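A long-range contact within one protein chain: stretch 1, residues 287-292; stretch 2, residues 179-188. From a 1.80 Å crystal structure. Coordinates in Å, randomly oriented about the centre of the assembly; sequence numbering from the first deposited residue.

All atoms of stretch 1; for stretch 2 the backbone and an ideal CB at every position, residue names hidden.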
ATOM      1  N   PRO A 287      -2.299 -22.097  26.062  1.00 12.94           N
ATOM      2  CA  PRO A 287      -1.778 -21.173  25.067  1.00 11.97           C
ATOM      3  C   PRO A 287      -0.275 -20.983  25.218  1.00 12.01           C
ATOM      4  O   PRO A 287       0.249 -21.042  26.321  1.00 11.44           O
ATOM      5  CB  PRO A 287      -2.504 -19.851  25.380  1.00 10.99           C
ATOM      6  CG  PRO A 287      -3.789 -20.283  25.970  1.00 12.66           C
ATOM      7  CD  PRO A 287      -3.458 -21.530  26.776  1.00 13.00           C
ATOM      8  N   VAL A 288       0.386 -20.757  24.084  1.00 11.72           N
ATOM      9  CA  VAL A 288       1.804 -20.492  24.050  1.00 11.36           C
ATOM     10  C   VAL A 288       2.024 -19.055  23.554  1.00 11.23           C
ATOM     11  O   VAL A 288       3.116 -18.703  23.176  1.00 11.30           O
ATOM     12  CB  VAL A 288       2.517 -21.550  23.157  1.00 12.07           C
ATOM     13  CG1 VAL A 288       2.340 -22.956  23.776  1.00 11.89           C
ATOM     14  CG2 VAL A 288       2.013 -21.495  21.664  1.00 11.74           C
ATOM     15  N   SER A 289       0.974 -18.228  23.624  1.00 10.76           N
ATOM     16  CA  SER A 289       1.001 -16.841  23.121  1.00 10.69           C
ATOM     17  C   SER A 289      -0.294 -16.171  23.618  1.00 11.02           C
ATOM     18  O   SER A 289      -0.947 -16.668  24.541  1.00 10.95           O
ATOM     19  CB  SER A 289       1.067 -16.841  21.585  1.00  9.80           C
ATOM     20  OG  SER A 289      -0.187 -17.280  21.044  1.00 11.03           O
ATOM     21  N   ASN A 290      -0.669 -15.059  23.007  1.00 10.30           N
ATOM     22  CA  ASN A 290      -1.867 -14.349  23.427  1.00 10.47           C
ATOM     23  C   ASN A 290      -3.148 -14.912  22.793  1.00  9.98           C
ATOM     24  O   ASN A 290      -4.242 -14.416  23.054  1.00 11.23           O
ATOM     25  CB  ASN A 290      -1.731 -12.876  23.052  1.00  9.18           C
ATOM     26  CG  ASN A 290      -1.740 -12.667  21.598  1.00 10.75           C
ATOM     27  OD1 ASN A 290      -1.098 -13.436  20.847  1.00 12.48           O
ATOM     28  ND2 ASN A 290      -2.469 -11.639  21.142  1.00 10.69           N
HETATM   29  N   MSE A 291      -3.012 -15.944  21.965  1.00  9.76           N
HETATM   30  CA  MSE A 291      -4.130 -16.472  21.232  1.00 10.30           C
HETATM   31  C   MSE A 291      -4.377 -17.945  21.449  1.00 10.34           C
HETATM   32  O   MSE A 291      -3.518 -18.676  21.952  1.00 11.64           O
HETATM   33  CB  MSE A 291      -3.930 -16.239  19.734  1.00 10.06           C
HETATM   34  CG  MSE A 291      -2.862 -17.076  19.082  1.00 11.28           C
HETATM   35 SE   MSE A 291      -2.966 -17.063  17.127  0.75  9.74          SE
HETATM   36  CE  MSE A 291      -4.661 -17.983  16.939  1.00 11.55           C
ATOM     37  N   PHE A 292      -5.568 -18.368  21.034  1.00  9.31           N
ATOM     38  CA  PHE A 292      -5.978 -19.761  21.088  1.00  9.63           C
ATOM     39  C   PHE A 292      -7.341 -19.854  20.402  1.00 10.41           C
ATOM     40  O   PHE A 292      -7.956 -18.834  20.095  1.00 10.17           O
ATOM     41  CB  PHE A 292      -6.029 -20.321  22.531  1.00  9.95           C
ATOM     42  CG  PHE A 292      -6.908 -19.550  23.464  1.00  9.26           C
ATOM     43  CD1 PHE A 292      -8.261 -19.838  23.573  1.00 11.73           C
ATOM     44  CD2 PHE A 292      -6.375 -18.515  24.253  1.00 11.15           C
ATOM     45  CE1 PHE A 292      -9.082 -19.099  24.450  1.00 10.56           C
ATOM     46  CE2 PHE A 292      -7.186 -17.792  25.100  1.00 10.17           C
ATOM     47  CZ  PHE A 292      -8.533 -18.075  25.208  1.00 10.88           C
ATOM     48  N   UNK A 179       4.326 -12.594  11.486  1.00  7.56           N
ATOM     49  CA  UNK A 179       3.167 -11.741  11.656  1.00  8.49           C
ATOM     50  C   UNK A 179       2.840 -11.569  13.151  1.00  9.18           C
ATOM     51  O   UNK A 179       2.398 -10.486  13.589  1.00  9.60           O
ATOM     52  CB  UNK A 179       1.968 -12.322  10.904  1.00  8.49           C
ATOM     53  N   UNK A 180       3.033 -12.648  13.915  1.00  8.90           N
ATOM     54  CA  UNK A 180       2.777 -12.664  15.372  1.00  9.53           C
ATOM     55  C   UNK A 180       4.040 -12.980  16.164  1.00  9.52           C
ATOM     56  O   UNK A 180       4.006 -13.637  17.207  1.00  9.64           O
ATOM     57  CB  UNK A 180       1.692 -13.688  15.711  1.00  9.53           C
ATOM     58  N   UNK A 181       5.187 -12.521  15.660  1.00  9.61           N
ATOM     59  CA  UNK A 181       6.443 -12.765  16.386  1.00  9.24           C
ATOM     60  C   UNK A 181       6.498 -12.182  17.801  1.00  8.94           C
ATOM     61  O   UNK A 181       6.990 -12.831  18.732  1.00 10.20           O
ATOM     62  CB  UNK A 181       7.607 -12.190  15.576  1.00  9.24           C
ATOM     63  N   UNK A 182       6.046 -10.955  17.956  1.00  8.30           N
ATOM     64  CA  UNK A 182       6.153 -10.248  19.221  1.00  9.16           C
ATOM     65  C   UNK A 182       5.441 -11.021  20.341  1.00  9.40           C
ATOM     66  O   UNK A 182       5.899 -11.074  21.475  1.00  9.77           O
ATOM     67  CB  UNK A 182       5.570  -8.840  19.089  1.00  9.16           C
ATOM     68  N   UNK A 183       4.332 -11.646  19.970  1.00  9.36           N
ATOM     69  CA  UNK A 183       3.503 -12.386  20.902  1.00  9.79           C
ATOM     70  C   UNK A 183       4.106 -13.683  21.447  1.00 10.28           C
ATOM     71  O   UNK A 183       3.596 -14.202  22.452  1.00  9.60           O
ATOM     72  CB  UNK A 183       2.174 -12.711  20.218  1.00  9.79           C
ATOM     73  N   UNK A 184       5.135 -14.230  20.785  1.00 10.43           N
ATOM     74  CA  UNK A 184       5.730 -15.514  21.207  1.00 11.28           C
ATOM     75  C   UNK A 184       7.020 -15.426  22.051  1.00 11.09           C
ATOM     76  O   UNK A 184       7.454 -16.419  22.627  1.00 11.34           O
ATOM     77  CB  UNK A 184       6.033 -16.341  19.956  1.00 11.28           C
ATOM     78  N   UNK A 185       7.618 -14.253  22.174  1.00 11.57           N
ATOM     79  CA  UNK A 185       8.861 -14.152  22.960  1.00 12.05           C
ATOM     80  C   UNK A 185       8.653 -14.538  24.433  1.00 13.06           C
ATOM     81  O   UNK A 185       9.507 -15.186  25.017  1.00 13.83           O
ATOM     82  CB  UNK A 185       9.414 -12.728  22.878  1.00 12.05           C
ATOM     83  N   UNK A 186       7.484 -14.205  25.030  1.00 13.41           N
ATOM     84  CA  UNK A 186       7.319 -14.641  26.452  1.00 13.00           C
ATOM     85  C   UNK A 186       7.375 -16.171  26.673  1.00 12.68           C
ATOM     86  O   UNK A 186       8.086 -16.648  27.582  1.00 12.82           O
ATOM     87  CB  UNK A 186       5.978 -14.127  26.981  1.00 13.00           C
ATOM     88  N   UNK A 187       6.710 -16.936  25.816  1.00 11.66           N
ATOM     89  CA  UNK A 187       6.706 -18.398  25.919  1.00 11.98           C
ATOM     90  C   UNK A 187       8.076 -18.997  25.631  1.00 11.62           C
ATOM     91  O   UNK A 187       8.558 -19.813  26.383  1.00 10.87           O
ATOM     92  CB  UNK A 187       5.674 -18.991  24.957  1.00 11.98           C
ATOM     93  N   UNK A 188       8.714 -18.541  24.562  1.00 11.51           N
ATOM     94  CA  UNK A 188      10.038 -19.055  24.251  1.00 12.29           C
ATOM     95  C   UNK A 188      11.138 -18.585  25.210  1.00 12.99           C
ATOM     96  O   UNK A 188      12.161 -19.230  25.314  1.00 13.23           O
ATOM     97  CB  UNK A 188      10.408 -18.650  22.823  1.00 12.29           C
TER

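Position 179 lies out of reach of stretch 1, which therefore sets no demand there; the residue is Ala179.

At position 180 the CA-to-CB bond points toward stretch 1, yet no atom of that stretch comes within 5.5 Å of the ideal CB. A short side chain would stop before reaching anything. A long, flexible one could cross to the selenium end of Met291, which offers a polarizable, apolar surface; methionine, lysine, glutamine or arginine would all serve. The residue is Arg180. Its CD comes 3.9 Å from SE of Met291, so the aliphatic part of the arginine packs against the selenium.

Positions 181 and 182 have helical backbone angles but are out of reach of stretch 1. They are Leu181 and Trp182.

Position 183 points toward stretch 1, and its ideal CB is 3.4 Å from OD1 of Asn290 and 4.5 Å from CB of Ser289. The close OD1 limits the directions in which a side chain can leave CB; a slender chain such as glutamate or glutamine, or a small residue, is readily accommodated. The residue is Glu183. Its CG lies 3.2 Å from Asn290 OD1, and the carboxylate is joined to the amide indirectly: a water donates to Glu183 OE2 (2.6 Å) and accepts from Asn290 ND2 (3.1 Å).

Position 184 faces sideways, its ideal CB 4.9 Å from O of Val288 and 5.3 Å from CB of Ser289. The looser spacing suits a medium apolar residue, valine, leucine or isoleucine. In Ile184, CG2 approaches Ser289 CB at 4.4 Å, while the end of the chain leads away.

Position 185 points away, so stretch 1 leaves it free; it is Thr185. Position 186 points toward stretch 1 without touching it, and its phi of -61° is compatible with proline; it is Pro186.

Position 187 is the tightest: its ideal CB is 3.1 Å from O of Val288. The valine side chain stands nearby as an apolar surface, so a residue unbranched at CB and broad beyond it, such as leucine, methionine or an aromatic, would suit. Phe187, with chi1 t, lays one ring face against the valine: Val288 CB is 3.9 Å from the ring centroid, 12° off the normal, a CH-pi contact. A water bridges the backbones here, donating to Val288 O (3.0 Å) and Glu183 O (2.7 Å) and accepting from Phe187 N (3.1 Å).

Position 188 points sideways without contact, and many residues would do; it is Tyr188.

Stretch 2, residues 179-188: ARLWEITPFY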
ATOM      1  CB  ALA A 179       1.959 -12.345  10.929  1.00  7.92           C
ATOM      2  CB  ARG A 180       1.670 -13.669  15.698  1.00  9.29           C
ATOM      3  CG  ARG A 180       0.287 -13.261  15.151  1.00 10.80           C
ATOM      4  CD  ARG A 180      -0.778 -14.364  15.249  1.00 10.13           C
ATOM      5  NE  ARG A 180      -2.033 -13.849  14.682  1.00 12.25           N
ATOM      6  CZ  ARG A 180      -2.310 -13.784  13.381  1.00 10.86           C
ATOM      7  NH1 ARG A 180      -1.462 -14.246  12.460  1.00 10.98           N
ATOM      8  NH2 ARG A 180      -3.460 -13.267  12.984  1.00 12.63           N
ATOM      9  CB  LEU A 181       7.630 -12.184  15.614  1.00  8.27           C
ATOM     10  CG  LEU A 181       9.003 -12.309  16.294  1.00  8.92           C
ATOM     11  CD1 LEU A 181       9.428 -13.804  16.485  1.00  9.35           C
ATOM     12  CD2 LEU A 181      10.019 -11.530  15.447  1.00  9.41           C
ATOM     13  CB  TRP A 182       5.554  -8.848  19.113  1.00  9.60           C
ATOM     14  CG  TRP A 182       5.947  -8.083  17.837  1.00  9.33           C
ATOM     15  CD1 TRP A 182       5.094  -7.705  16.843  1.00 12.66           C
ATOM     16  CD2 TRP A 182       7.245  -7.627  17.432  1.00  9.67           C
ATOM     17  NE1 TRP A 182       5.762  -7.021  15.861  1.00 12.56           N
ATOM     18  CE2 TRP A 182       7.087  -6.975  16.181  1.00 11.68           C
ATOM     19  CE3 TRP A 182       8.526  -7.711  17.987  1.00  9.12           C
ATOM     20  CZ2 TRP A 182       8.170  -6.415  15.473  1.00 11.62           C
ATOM     21  CZ3 TRP A 182       9.589  -7.149  17.292  1.00 12.30           C
ATOM     22  CH2 TRP A 182       9.395  -6.496  16.051  1.00 11.11           C
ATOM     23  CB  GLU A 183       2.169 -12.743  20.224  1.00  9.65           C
ATOM     24  CG  GLU A 183       1.296 -11.584  19.818  1.00 11.47           C
ATOM     25  CD  GLU A 183       1.503 -11.052  18.410  1.00 12.00           C
ATOM     26  OE1 GLU A 183       2.642 -10.750  18.031  1.00 10.52           O
ATOM     27  OE2 GLU A 183       0.476 -10.869  17.708  1.00 11.07           O
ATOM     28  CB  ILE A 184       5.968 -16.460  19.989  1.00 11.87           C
ATOM     29  CG1 ILE A 184       7.140 -16.002  19.095  1.00 13.00           C
ATOM     30  CG2 ILE A 184       4.697 -16.614  19.174  1.00 12.72           C
ATOM     31  CD1 ILE A 184       7.435 -16.912  17.942  1.00 12.10           C
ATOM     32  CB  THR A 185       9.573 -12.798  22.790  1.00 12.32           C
ATOM     33  OG1 THR A 185       8.804 -11.749  23.371  1.00 13.58           O
ATOM     34  CG2 THR A 185       9.808 -12.501  21.318  1.00 10.37           C
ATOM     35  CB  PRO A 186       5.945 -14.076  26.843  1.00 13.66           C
ATOM     36  CG  PRO A 186       5.729 -12.918  25.887  1.00 14.19           C
ATOM     37  CD  PRO A 186       6.377 -13.339  24.582  1.00 12.91           C
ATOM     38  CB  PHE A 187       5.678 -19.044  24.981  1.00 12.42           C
ATOM     39  CG  PHE A 187       5.829 -20.529  24.871  1.00 12.66           C
ATOM     40  CD1 PHE A 187       5.371 -21.354  25.878  1.00 14.64           C
ATOM     41  CD2 PHE A 187       6.505 -21.095  23.803  1.00 11.51           C
ATOM     42  CE1 PHE A 187       5.556 -22.749  25.796  1.00 15.72           C
ATOM     43  CE2 PHE A 187       6.684 -22.465  23.720  1.00 15.10           C
ATOM     44  CZ  PHE A 187       6.221 -23.298  24.724  1.00 14.69           C
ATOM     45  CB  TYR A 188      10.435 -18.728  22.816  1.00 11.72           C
ATOM     46  CG  TYR A 188       9.930 -19.654  21.737  1.00 11.94           C
ATOM     47  CD1 TYR A 188       9.806 -21.034  21.937  1.00 12.29           C
ATOM     48  CD2 TYR A 188       9.699 -19.167  20.463  1.00 11.50           C
ATOM     49  CE1 TYR A 188       9.395 -21.892  20.885  1.00 11.86           C
ATOM     50  CE2 TYR A 188       9.311 -20.008  19.404  1.00 10.15           C
ATOM     51  CZ  TYR A 188       9.176 -21.363  19.615  1.00 11.03           C
ATOM     52  OH  TYR A 188       8.778 -22.158  18.539  1.00 10.67           O
TER
HETATM   53  O   HOH W   1       4.232 -16.157  24.217  1.00 13.85           O
HETATM   54  O   HOH W   2      -2.024 -11.235  18.086  1.00 15.14           O
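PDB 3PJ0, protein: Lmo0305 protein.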